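Caspase-1 (Spodoptera frugiperda, PDB 1M72) probably acts as a cysteine protease of the apoptotic caspase cascade, cleaving the baculovirus inhibitor p35 and the nuclear immunophilin FKBP46. Local coordinates at residues M34-N39 against T73-L78; E82-I87 against P123-Y128; Y25-K30 against G140-F145; L183-T188 against P253-M258. One frame throughout, in Å; residues are numbered along the deposited sequence.

Contact 1 of 4, residues M34-N39 against T73-L78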
# COMPACT_ATOMS: atom_id res chain seq x y z
N MET C 34 -11.60 -18.70 -5.45
CA MET C 34 -11.82 -18.97 -4.04
C MET C 34 -11.67 -17.72 -3.17
O MET C 34 -10.81 -16.86 -3.42
CB MET C 34 -10.81 -20.01 -3.56
CG MET C 34 -10.98 -21.37 -4.22
SD MET C 34 -9.74 -22.57 -3.74
CE MET C 34 -9.93 -22.59 -1.89
N ALA C 35 -12.52 -17.64 -2.15
CA ALA C 35 -12.49 -16.59 -1.14
C ALA C 35 -12.45 -17.35 0.21
O ALA C 35 -13.42 -18.00 0.61
CB ALA C 35 -13.74 -15.73 -1.22
N ILE C 36 -11.32 -17.29 0.90
CA ILE C 36 -11.20 -17.98 2.18
C ILE C 36 -11.31 -16.98 3.33
O ILE C 36 -10.55 -16.03 3.38
CB ILE C 36 -9.82 -18.64 2.40
CG1 ILE C 36 -9.41 -19.49 1.23
CG2 ILE C 36 -9.87 -19.47 3.66
CD1 ILE C 36 -8.00 -20.05 1.46
N ILE C 37 -12.23 -17.22 4.25
CA ILE C 37 -12.37 -16.33 5.38
C ILE C 37 -11.96 -17.04 6.69
O ILE C 37 -12.51 -18.08 7.05
CB ILE C 37 -13.82 -15.81 5.48
CG1 ILE C 37 -14.18 -15.04 4.19
CG2 ILE C 37 -13.97 -14.92 6.70
CD1 ILE C 37 -15.69 -14.63 4.04
N PHE C 38 -10.96 -16.53 7.37
CA PHE C 38 -10.59 -17.12 8.64
C PHE C 38 -11.15 -16.18 9.66
O PHE C 38 -10.62 -15.11 9.90
CB PHE C 38 -9.08 -17.23 8.81
CG PHE C 38 -8.45 -18.14 7.82
CD1 PHE C 38 -7.98 -17.63 6.61
CD2 PHE C 38 -8.35 -19.50 8.07
CE1 PHE C 38 -7.41 -18.47 5.65
CE2 PHE C 38 -7.78 -20.37 7.13
CZ PHE C 38 -7.30 -19.85 5.90
N ASN C 39 -12.25 -16.61 10.25
CA ASN C 39 -12.99 -15.83 11.25
C ASN C 39 -12.69 -16.36 12.64
O ASN C 39 -12.95 -17.55 12.92
CB ASN C 39 -14.47 -15.95 10.95
CG ASN C 39 -15.29 -15.10 11.83
OD1 ASN C 39 -16.34 -15.51 12.30
ND2 ASN C 39 -14.82 -13.90 12.09
N THR C 73 -15.42 -19.96 1.46
CA THR C 73 -15.26 -20.94 2.53
C THR C 73 -14.87 -20.17 3.81
O THR C 73 -13.86 -19.45 3.84
CB THR C 73 -14.18 -21.97 2.24
OG1 THR C 73 -14.50 -22.67 1.04
CG2 THR C 73 -14.09 -22.97 3.36
N VAL C 74 -15.69 -20.30 4.86
CA VAL C 74 -15.43 -19.65 6.14
C VAL C 74 -14.81 -20.67 7.11
O VAL C 74 -15.41 -21.70 7.35
CB VAL C 74 -16.73 -19.15 6.78
CG1 VAL C 74 -16.44 -18.56 8.17
CG2 VAL C 74 -17.40 -18.16 5.87
N PHE C 75 -13.64 -20.39 7.67
CA PHE C 75 -12.98 -21.30 8.61
C PHE C 75 -13.07 -20.68 9.98
O PHE C 75 -12.30 -19.76 10.31
CB PHE C 75 -11.52 -21.52 8.25
CG PHE C 75 -11.34 -22.35 7.06
CD1 PHE C 75 -11.04 -21.78 5.83
CD2 PHE C 75 -11.47 -23.73 7.15
CE1 PHE C 75 -10.87 -22.57 4.69
CE2 PHE C 75 -11.30 -24.54 6.03
CZ PHE C 75 -11.00 -23.96 4.78
N PRO C 76 -14.00 -21.19 10.81
CA PRO C 76 -14.17 -20.64 12.15
C PRO C 76 -13.17 -21.15 13.19
O PRO C 76 -13.00 -22.36 13.37
CB PRO C 76 -15.62 -21.00 12.49
CG PRO C 76 -15.75 -22.37 11.88
CD PRO C 76 -14.98 -22.26 10.54
N ASN C 77 -12.49 -20.18 13.82
CA ASN C 77 -11.54 -20.44 14.90
C ASN C 77 -10.48 -21.52 14.79
O ASN C 77 -10.36 -22.35 15.69
CB ASN C 77 -12.33 -20.67 16.18
CG ASN C 77 -13.22 -19.51 16.48
OD1 ASN C 77 -12.75 -18.37 16.60
ND2 ASN C 77 -14.53 -19.76 16.57
N LEU C 78 -9.70 -21.50 13.73
CA LEU C 78 -8.69 -22.50 13.56
C LEU C 78 -7.42 -22.19 14.37
O LEU C 78 -7.18 -21.04 14.76
CB LEU C 78 -8.33 -22.63 12.07
CG LEU C 78 -9.34 -23.08 10.99
CD1 LEU C 78 -8.56 -23.32 9.68
CD2 LEU C 78 -10.08 -24.40 11.40
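Two neighbouring strands run parallel here, their axes 4.6 Å apart at closest and 19° from strict alignment. On one face of the sheet I36, F38, T73 and F75 make a continuous relief. The F75 ring is the main bump: CG lies anti to the carbonyl carbon (chi1 -72°), which lays the ring beside the I36 and F38 side chains. CG2 of I36, anti to the backbone N, butts against the ring's CD1-CE1 edge close to its plane, 3.4 Å from F75 CD1. The F38 ring points the same way, tilted 18° from that of F75 but slid so far that the two hardly overlap; F38 CE2 sits 3.8 Å from F75 CD1. L78, from the turn that follows, brings CD1 to the edge of the F38 ring, 4.0 Å from F38 CE2. Helix 80-92 lies over this relief, I83 on F38 and F86 in the dip formed by F75 and L78. The strands are the two ends of a right-handed beta-alpha-beta crossover, whose connecting helix 54-67 packs on the other face, where S58 meets I37, N39 and V74. Of the five backbone hydrogen bonds, F75 N to I37 O is the shortest at 2.6 Å and almost straight, whereas N39 N reaches F75 O over 3.2 Å from above the carbonyl plane. N77 N donates to N39 O, and N77 OD1 takes the amides of E41 and H42.

Contact 2 of 4, residues E82-I87 against P123-Y128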
# COMPACT_ATOMS: atom_id res chain seq x y z
N GLU C 82 -3.62 -25.12 11.49
CA GLU C 82 -4.76 -25.40 10.66
C GLU C 82 -4.85 -24.36 9.57
O GLU C 82 -5.09 -24.69 8.41
CB GLU C 82 -6.04 -25.39 11.48
CG GLU C 82 -5.98 -26.30 12.68
CD GLU C 82 -7.35 -26.55 13.29
OE1 GLU C 82 -7.92 -27.61 13.01
OE2 GLU C 82 -7.87 -25.68 14.03
N ILE C 83 -4.68 -23.10 9.93
CA ILE C 83 -4.71 -22.03 8.95
C ILE C 83 -3.56 -22.29 7.95
O ILE C 83 -3.76 -22.31 6.72
CB ILE C 83 -4.49 -20.66 9.62
CG1 ILE C 83 -5.67 -20.35 10.54
CG2 ILE C 83 -4.26 -19.57 8.56
CD1 ILE C 83 -5.47 -19.10 11.41
N ASN C 84 -2.37 -22.55 8.48
CA ASN C 84 -1.25 -22.78 7.62
C ASN C 84 -1.45 -23.93 6.67
O ASN C 84 -1.04 -23.85 5.51
CB ASN C 84 0.01 -23.00 8.42
CG ASN C 84 1.22 -23.03 7.53
OD1 ASN C 84 1.25 -23.79 6.56
ND2 ASN C 84 2.23 -22.21 7.84
N LYS C 85 -2.10 -24.98 7.14
CA LYS C 85 -2.36 -26.16 6.32
C LYS C 85 -3.32 -25.85 5.17
O LYS C 85 -3.03 -26.17 4.02
CB LYS C 85 -2.90 -27.28 7.21
CG LYS C 85 -4.02 -28.13 6.65
CD LYS C 85 -4.99 -28.48 7.79
CE LYS C 85 -5.98 -29.58 7.40
NZ LYS C 85 -6.74 -29.23 6.16
N PHE C 86 -4.47 -25.26 5.48
CA PHE C 86 -5.43 -24.91 4.46
C PHE C 86 -4.86 -23.90 3.45
O PHE C 86 -5.21 -23.93 2.28
CB PHE C 86 -6.70 -24.36 5.10
CG PHE C 86 -7.57 -25.43 5.73
CD1 PHE C 86 -8.18 -26.42 4.94
CD2 PHE C 86 -7.80 -25.45 7.11
CE1 PHE C 86 -9.01 -27.39 5.53
CE2 PHE C 86 -8.63 -26.43 7.71
CZ PHE C 86 -9.23 -27.39 6.92
N ILE C 87 -3.97 -23.02 3.90
CA ILE C 87 -3.35 -22.04 3.04
C ILE C 87 -2.48 -22.77 2.04
O ILE C 87 -2.54 -22.51 0.85
CB ILE C 87 -2.50 -21.04 3.87
CG1 ILE C 87 -3.41 -20.02 4.56
CG2 ILE C 87 -1.47 -20.32 3.00
CD1 ILE C 87 -3.89 -18.94 3.66
N PRO C 123 1.78 -12.28 9.66
CA PRO C 123 0.81 -11.99 8.60
C PRO C 123 1.34 -12.45 7.21
O PRO C 123 0.56 -12.98 6.40
CB PRO C 123 0.67 -10.47 8.66
CG PRO C 123 1.08 -10.13 10.05
CD PRO C 123 2.18 -11.06 10.38
N ASP C 124 2.65 -12.25 6.97
CA ASP C 124 3.32 -12.65 5.72
C ASP C 124 3.05 -14.11 5.37
O ASP C 124 3.12 -14.52 4.20
CB ASP C 124 4.84 -12.45 5.83
CG ASP C 124 5.22 -10.99 5.98
OD1 ASP C 124 6.01 -10.49 5.14
OD2 ASP C 124 4.71 -10.33 6.95
N ASN C 125 2.75 -14.90 6.39
CA ASN C 125 2.44 -16.27 6.14
C ASN C 125 1.24 -16.44 5.24
O ASN C 125 1.17 -17.43 4.53
CB ASN C 125 2.13 -17.01 7.42
CG ASN C 125 3.35 -17.26 8.28
OD1 ASN C 125 3.30 -18.12 9.14
ND2 ASN C 125 4.42 -16.49 8.09
N LEU C 126 0.29 -15.49 5.26
CA LEU C 126 -0.93 -15.62 4.45
C LEU C 126 -0.70 -15.58 2.91
O LEU C 126 -1.34 -16.33 2.18
CB LEU C 126 -1.96 -14.54 4.87
CG LEU C 126 -2.38 -14.69 6.33
CD1 LEU C 126 -2.89 -13.35 6.83
CD2 LEU C 126 -3.41 -15.91 6.51
N TRP C 127 0.22 -14.74 2.47
CA TRP C 127 0.52 -14.59 1.06
C TRP C 127 1.83 -15.24 0.57
O TRP C 127 2.05 -15.38 -0.65
CB TRP C 127 0.49 -13.09 0.72
CG TRP C 127 1.33 -12.18 1.60
CD1 TRP C 127 2.68 -11.91 1.47
CD2 TRP C 127 0.86 -11.35 2.69
NE1 TRP C 127 3.05 -10.96 2.40
CE2 TRP C 127 1.96 -10.61 3.16
CE3 TRP C 127 -0.40 -11.16 3.30
CZ2 TRP C 127 1.86 -9.69 4.23
CZ3 TRP C 127 -0.50 -10.24 4.35
CH2 TRP C 127 0.63 -9.52 4.81
N TYR C 128 2.66 -15.70 1.52
CA TYR C 128 3.94 -16.32 1.20
C TYR C 128 3.84 -17.41 0.12
O TYR C 128 4.63 -17.40 -0.84
CB TYR C 128 4.56 -16.92 2.47
CG TYR C 128 5.79 -17.77 2.23
CD1 TYR C 128 7.04 -17.18 1.94
CD2 TYR C 128 5.70 -19.18 2.26
CE1 TYR C 128 8.19 -18.00 1.69
CE2 TYR C 128 6.82 -19.98 2.02
CZ TYR C 128 8.04 -19.39 1.73
OH TYR C 128 9.11 -20.20 1.50
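I87 is the best-fitted piece of this small contact, which buries 162 Å². Its CG1 lies anti to the carbonyl carbon, and a second turn of the chain (chi2 -78°) brings CD1 3.9 Å from the carbonyl oxygen L126 O. The same methyl meets the leucine side chain obliquely, with I87 CD1 4.2 Å from L126 CD2. One helical turn earlier I83 adds a looser touch, its CG2 4.3 Å from L126 CD2, so a single leucine methyl faces both isoleucines. The other branch of I87, CG2, rests near the backbone carbonyls of N125 and L126. Helix 80-92 is one of those flanking the central sheet of the caspase fold, and the short helical turn around 125-128 lies beside it on the same face; F38 of the sheet touches both I83 and I87, and L114 touches L126. Toward the more exposed flank the fit slackens. N84 and N125 face each other, but N84 ND2 stays 4.4 Å from N125 OD1, and no hydrogen bond crosses between the two segments. N84 OD1 instead accepts from Q88 NE2 one turn on in its own helix, and ND2 makes a weak bond to Y129 OH, just past the short helix.

Contact 3 of 4, residues Y25-K30 against G140-F145. With EDO (1,2-ethanediol), chain H.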
# COMPACT_ATOMS: atom_id res chain seq x y z
N TYR C 25 -6.96 -6.67 -15.56
CA TYR C 25 -6.72 -8.11 -15.36
C TYR C 25 -7.86 -8.80 -16.08
O TYR C 25 -8.95 -8.23 -16.21
CB TYR C 25 -6.83 -8.51 -13.90
CG TYR C 25 -5.67 -8.10 -13.06
CD1 TYR C 25 -4.42 -8.73 -13.22
CD2 TYR C 25 -5.79 -7.07 -12.11
CE1 TYR C 25 -3.32 -8.36 -12.47
CE2 TYR C 25 -4.68 -6.68 -11.32
CZ TYR C 25 -3.45 -7.32 -11.51
OH TYR C 25 -2.35 -6.92 -10.82
N ASN C 26 -7.63 -10.03 -16.53
CA ASN C 26 -8.68 -10.79 -17.21
C ASN C 26 -9.54 -11.43 -16.15
O ASN C 26 -9.14 -12.40 -15.52
CB ASN C 26 -8.05 -11.85 -18.14
CG ASN C 26 -9.06 -12.97 -18.57
OD1 ASN C 26 -10.26 -12.88 -18.32
ND2 ASN C 26 -8.54 -14.03 -19.21
N MET C 27 -10.72 -10.88 -15.94
CA MET C 27 -11.65 -11.43 -14.98
C MET C 27 -12.75 -12.16 -15.73
O MET C 27 -13.90 -12.12 -15.31
CB MET C 27 -12.28 -10.32 -14.14
CG MET C 27 -11.27 -9.47 -13.44
SD MET C 27 -10.20 -10.40 -12.34
CE MET C 27 -11.39 -10.68 -11.03
N ASN C 28 -12.41 -12.81 -16.84
CA ASN C 28 -13.43 -13.50 -17.60
C ASN C 28 -13.14 -15.00 -17.67
O ASN C 28 -13.37 -15.63 -18.70
CB ASN C 28 -13.56 -12.90 -19.01
CG ASN C 28 -14.76 -13.47 -19.79
OD1 ASN C 28 -15.84 -13.71 -19.22
ND2 ASN C 28 -14.59 -13.67 -21.11
N HIS C 29 -12.60 -15.56 -16.58
CA HIS C 29 -12.31 -17.00 -16.50
C HIS C 29 -13.63 -17.70 -16.14
O HIS C 29 -14.62 -17.04 -15.83
CB HIS C 29 -11.27 -17.31 -15.40
CG HIS C 29 -9.89 -16.83 -15.72
ND1 HIS C 29 -8.88 -17.68 -16.10
CD2 HIS C 29 -9.36 -15.58 -15.69
CE1 HIS C 29 -7.77 -16.98 -16.30
NE2 HIS C 29 -8.03 -15.71 -16.06
N LYS C 30 -13.64 -19.02 -16.20
CA LYS C 30 -14.84 -19.78 -15.88
C LYS C 30 -15.29 -19.43 -14.46
O LYS C 30 -16.47 -19.17 -14.22
CB LYS C 30 -14.54 -21.28 -15.99
CG LYS C 30 -15.69 -22.19 -15.62
CD LYS C 30 -15.34 -23.70 -15.65
CE LYS C 30 -16.64 -24.50 -15.66
NZ LYS C 30 -16.43 -25.96 -15.51
N GLY C 140 0.03 -13.97 -12.79
CA GLY C 140 -0.51 -12.92 -13.63
C GLY C 140 -1.91 -12.52 -13.21
O GLY C 140 -2.54 -11.65 -13.83
N LYS C 141 -2.40 -13.19 -12.17
CA LYS C 141 -3.74 -12.93 -11.65
C LYS C 141 -3.72 -12.24 -10.27
O LYS C 141 -2.81 -12.43 -9.48
CB LYS C 141 -4.51 -14.23 -11.56
CG LYS C 141 -4.62 -14.93 -12.89
CD LYS C 141 -5.38 -16.22 -12.67
CE LYS C 141 -5.42 -17.09 -13.89
NZ LYS C 141 -6.01 -18.39 -13.46
N PRO C 142 -4.74 -11.43 -9.97
CA PRO C 142 -4.78 -10.74 -8.68
C PRO C 142 -4.99 -11.66 -7.46
O PRO C 142 -5.88 -12.52 -7.45
CB PRO C 142 -5.90 -9.71 -8.86
CG PRO C 142 -6.82 -10.37 -9.78
CD PRO C 142 -5.90 -11.06 -10.80
N LYS C 143 -4.17 -11.45 -6.44
CA LYS C 143 -4.24 -12.21 -5.19
C LYS C 143 -4.53 -11.16 -4.09
O LYS C 143 -3.68 -10.33 -3.76
CB LYS C 143 -2.90 -12.96 -4.98
CG LYS C 143 -2.64 -13.94 -6.14
CD LYS C 143 -1.21 -14.40 -6.24
CE LYS C 143 -0.37 -13.44 -7.08
NZ LYS C 143 -0.51 -13.72 -8.55
N LEU C 144 -5.74 -11.23 -3.57
CA LEU C 144 -6.25 -10.29 -2.57
C LEU C 144 -6.25 -10.75 -1.10
O LEU C 144 -6.67 -11.87 -0.75
CB LEU C 144 -7.67 -9.85 -2.97
CG LEU C 144 -7.88 -9.72 -4.50
CD1 LEU C 144 -9.34 -9.44 -4.82
CD2 LEU C 144 -7.01 -8.60 -5.06
N PHE C 145 -5.82 -9.84 -0.23
CA PHE C 145 -5.75 -10.15 1.19
C PHE C 145 -6.38 -9.05 2.01
O PHE C 145 -6.01 -7.88 1.88
CB PHE C 145 -4.30 -10.39 1.61
CG PHE C 145 -3.68 -11.56 0.90
CD1 PHE C 145 -3.20 -11.43 -0.41
CD2 PHE C 145 -3.69 -12.83 1.49
CE1 PHE C 145 -2.77 -12.53 -1.14
CE2 PHE C 145 -3.26 -13.95 0.78
CZ PHE C 145 -2.80 -13.81 -0.54
C1 EDO H . -5.67 -12.13 -15.45
O1 EDO H . -4.66 -11.15 -15.52
C2 EDO H . -6.59 -11.85 -14.30
O2 EDO H . -7.13 -13.08 -13.88
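P142 meets the ring of Y25 over one face: its CD stands 3.9 Å from the ring centroid, 22° off the normal, a CH-pi contact offset toward the rim. The edge of the same ring faces G140 O, with Y25 CD1 3.5 Å away. M27 adds its sulfur, SD lying 4.2 Å from P142 CG. Farther along the loop H29 and K141 reach toward each other tip to tip, the lysine chain extended beyond CG, and K141 CE comes 3.4 Å from H29 CE1. A 1,2-ethanediol molecule, probably from the crystallisation liquor, sits between the segments; its O1 donates to G140 O over 2.8 Å and lies at the edge of the Y25 ring, and the molecule is also bonded to D99 O. In the next shell, Y25 OH is held by D181 OD1 and T260 N, fixing the far end of the ring. K141 NZ donates to the carbonyls of A98 and T137, which probably offsets much of its charge; K143 NZ similarly bonds K141 O, 2.8 Å away, and L138 O. The loop itself is shaped by an Asx turn, N28 N donating to N26 OD1 at 2.6 Å. No hydrogen bond passes directly between the two segments, where the contact is largely apolar: ring, methylene and sulfur. Since the K141 ammonium lies beside the H29 ring, it would be expected to disfavour a protonated, positively charged histidine.

Contact 4 of 4, residues L183-T188 against P253-M258. With EDO (1,2-ethanediol), chain J.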
# COMPACT_ATOMS: atom_id res chain seq x y z
N LEU C 183 -2.51 -7.54 -3.52
CA LEU C 183 -3.18 -6.41 -2.95
C LEU C 183 -3.37 -6.83 -1.50
O LEU C 183 -4.01 -7.86 -1.22
CB LEU C 183 -4.53 -6.18 -3.58
CG LEU C 183 -5.35 -5.03 -2.93
CD1 LEU C 183 -4.58 -3.76 -3.05
CD2 LEU C 183 -6.71 -4.93 -3.63
N ILE C 184 -2.84 -6.04 -0.58
CA ILE C 184 -2.93 -6.39 0.82
C ILE C 184 -3.50 -5.22 1.58
O ILE C 184 -2.81 -4.17 1.80
CB ILE C 184 -1.52 -6.79 1.42
CG1 ILE C 184 -0.96 -8.00 0.66
CG2 ILE C 184 -1.66 -7.13 2.93
CD1 ILE C 184 0.49 -8.39 1.06
N ALA C 185 -4.75 -5.42 1.99
CA ALA C 185 -5.50 -4.42 2.72
C ALA C 185 -5.67 -4.68 4.22
O ALA C 185 -6.35 -5.62 4.64
CB ALA C 185 -6.84 -4.23 2.11
N PHE C 186 -5.04 -3.80 5.01
CA PHE C 186 -5.15 -3.85 6.47
C PHE C 186 -6.17 -2.78 6.91
O PHE C 186 -6.22 -1.67 6.37
CB PHE C 186 -3.79 -3.58 7.15
CG PHE C 186 -2.97 -4.84 7.45
CD1 PHE C 186 -2.08 -5.37 6.51
CD2 PHE C 186 -3.05 -5.46 8.71
CE1 PHE C 186 -1.26 -6.47 6.81
CE2 PHE C 186 -2.24 -6.57 9.03
CZ PHE C 186 -1.35 -7.07 8.09
N SER C 187 -6.99 -3.17 7.87
CA SER C 187 -8.01 -2.31 8.46
C SER C 187 -7.40 -1.06 9.06
O SER C 187 -8.06 -0.05 9.21
CB SER C 187 -8.73 -3.06 9.59
OG SER C 187 -7.83 -3.47 10.63
N THR C 188 -6.12 -1.14 9.39
CA THR C 188 -5.47 -0.02 10.05
C THR C 188 -3.99 0.09 9.67
O THR C 188 -3.38 -0.82 9.05
CB THR C 188 -5.63 -0.16 11.61
OG1 THR C 188 -5.34 1.09 12.24
CG2 THR C 188 -4.64 -1.22 12.17
N PRO C 253 -7.69 2.88 7.08
CA PRO C 253 -7.10 1.61 6.60
C PRO C 253 -5.76 1.88 5.91
O PRO C 253 -5.41 3.05 5.62
CB PRO C 253 -8.14 1.07 5.59
CG PRO C 253 -9.43 1.86 5.91
CD PRO C 253 -8.90 3.24 6.30
N CYS C 254 -5.02 0.80 5.64
CA CYS C 254 -3.70 0.83 4.98
C CYS C 254 -3.77 -0.19 3.82
O CYS C 254 -3.86 -1.40 4.01
CB CYS C 254 -2.61 0.46 6.01
SG CYS C 254 -0.92 0.74 5.38
N ILE C 255 -3.75 0.33 2.60
CA ILE C 255 -3.89 -0.47 1.40
C ILE C 255 -2.55 -0.60 0.76
O ILE C 255 -1.99 0.42 0.32
CB ILE C 255 -4.82 0.25 0.37
CG1 ILE C 255 -6.10 0.75 1.05
CG2 ILE C 255 -5.17 -0.68 -0.74
CD1 ILE C 255 -6.83 -0.36 1.84
N THR C 256 -2.06 -1.83 0.65
CA THR C 256 -0.76 -2.08 0.04
C THR C 256 -0.96 -2.79 -1.28
O THR C 256 -1.53 -3.88 -1.34
CB THR C 256 0.17 -2.93 0.97
OG1 THR C 256 0.32 -2.26 2.23
CG2 THR C 256 1.57 -3.12 0.35
N SER C 257 -0.49 -2.16 -2.35
CA SER C 257 -0.69 -2.73 -3.66
C SER C 257 0.56 -2.92 -4.48
O SER C 257 1.43 -2.02 -4.56
CB SER C 257 -1.72 -1.86 -4.44
OG SER C 257 -1.69 -2.06 -5.84
N MET C 258 0.63 -4.13 -5.05
CA MET C 258 1.67 -4.56 -5.98
C MET C 258 0.94 -4.85 -7.32
O MET C 258 1.53 -5.45 -8.22
CB MET C 258 2.34 -5.86 -5.54
CG MET C 258 3.48 -5.70 -4.55
SD MET C 258 3.01 -5.08 -2.94
CE MET C 258 2.05 -6.31 -2.26
C1 EDO J . -5.70 4.26 12.53
O1 EDO J . -5.26 3.49 11.39
C2 EDO J . -5.50 5.71 12.22
O2 EDO J . -4.12 5.95 12.24
O HOH W 1 -1.30 -2.72 4.10
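Strands 183-186 and 254-257 run antiparallel at 170°, their axes 4.7 Å apart, with I184-T256 and F186-C254 as the hydrogen-bonded pairs. The bond from I184 N to T256 O is short, 2.6 Å, and almost straight, but T256 N approaches I184 O from 38° above the carbonyl plane. A water sits on the face of I184 and T256, donating to I184 O and C254 O and lying 2.5 Å from T256 OG1. There the I184 and T256 side chains stand abreast, and M258 folds back to set CE 4.2 Å from I184 CD1. On the other face, L183 has CG anti to the backbone N (chi1 176°), so CD1 leans over the partner strand, 3.7 Å from S257 CB and 3.9 Å from I255 CG2. I255 CD1 sits 3.9 Å from A185 CB. Helices 203-215 and 221-235 lie over this side. Past the end of strand 183-186, T188 O comes close to C254 CB and also accepts from Q151 NE2. I255 to S257 pair with a strand of the second subunit, continuing the sheet across the interface as in other caspases, while T188 lies about 6 Å, side chain to side chain, from C150, the probable catalytic cysteine.

Contacts 1, 3 and 4 reach the six-stranded sheet of the caspase domain, and contact 2 joins two helices on one of its faces. Contact 1 holds outer strand 70-76 to strand 31-39; contact 4 lies at the other end, about 19 Å away between centres, where strand 254-257 meets the second subunit. Contact 3 leads into strand 143-148, whose F145 hydrogen-bonds to L183 and A185 of contact 4. Contact 2 touches all the others: F86 and I83 against F75, L78 and F38 of contact 1, W127 against F145 of contact 3 and I184 of contact 4. Along the chain, contacts 1 and 2 fall within the span bridged by contact 3; contact 4 follows, so one sheet gathers sequence-distant parts.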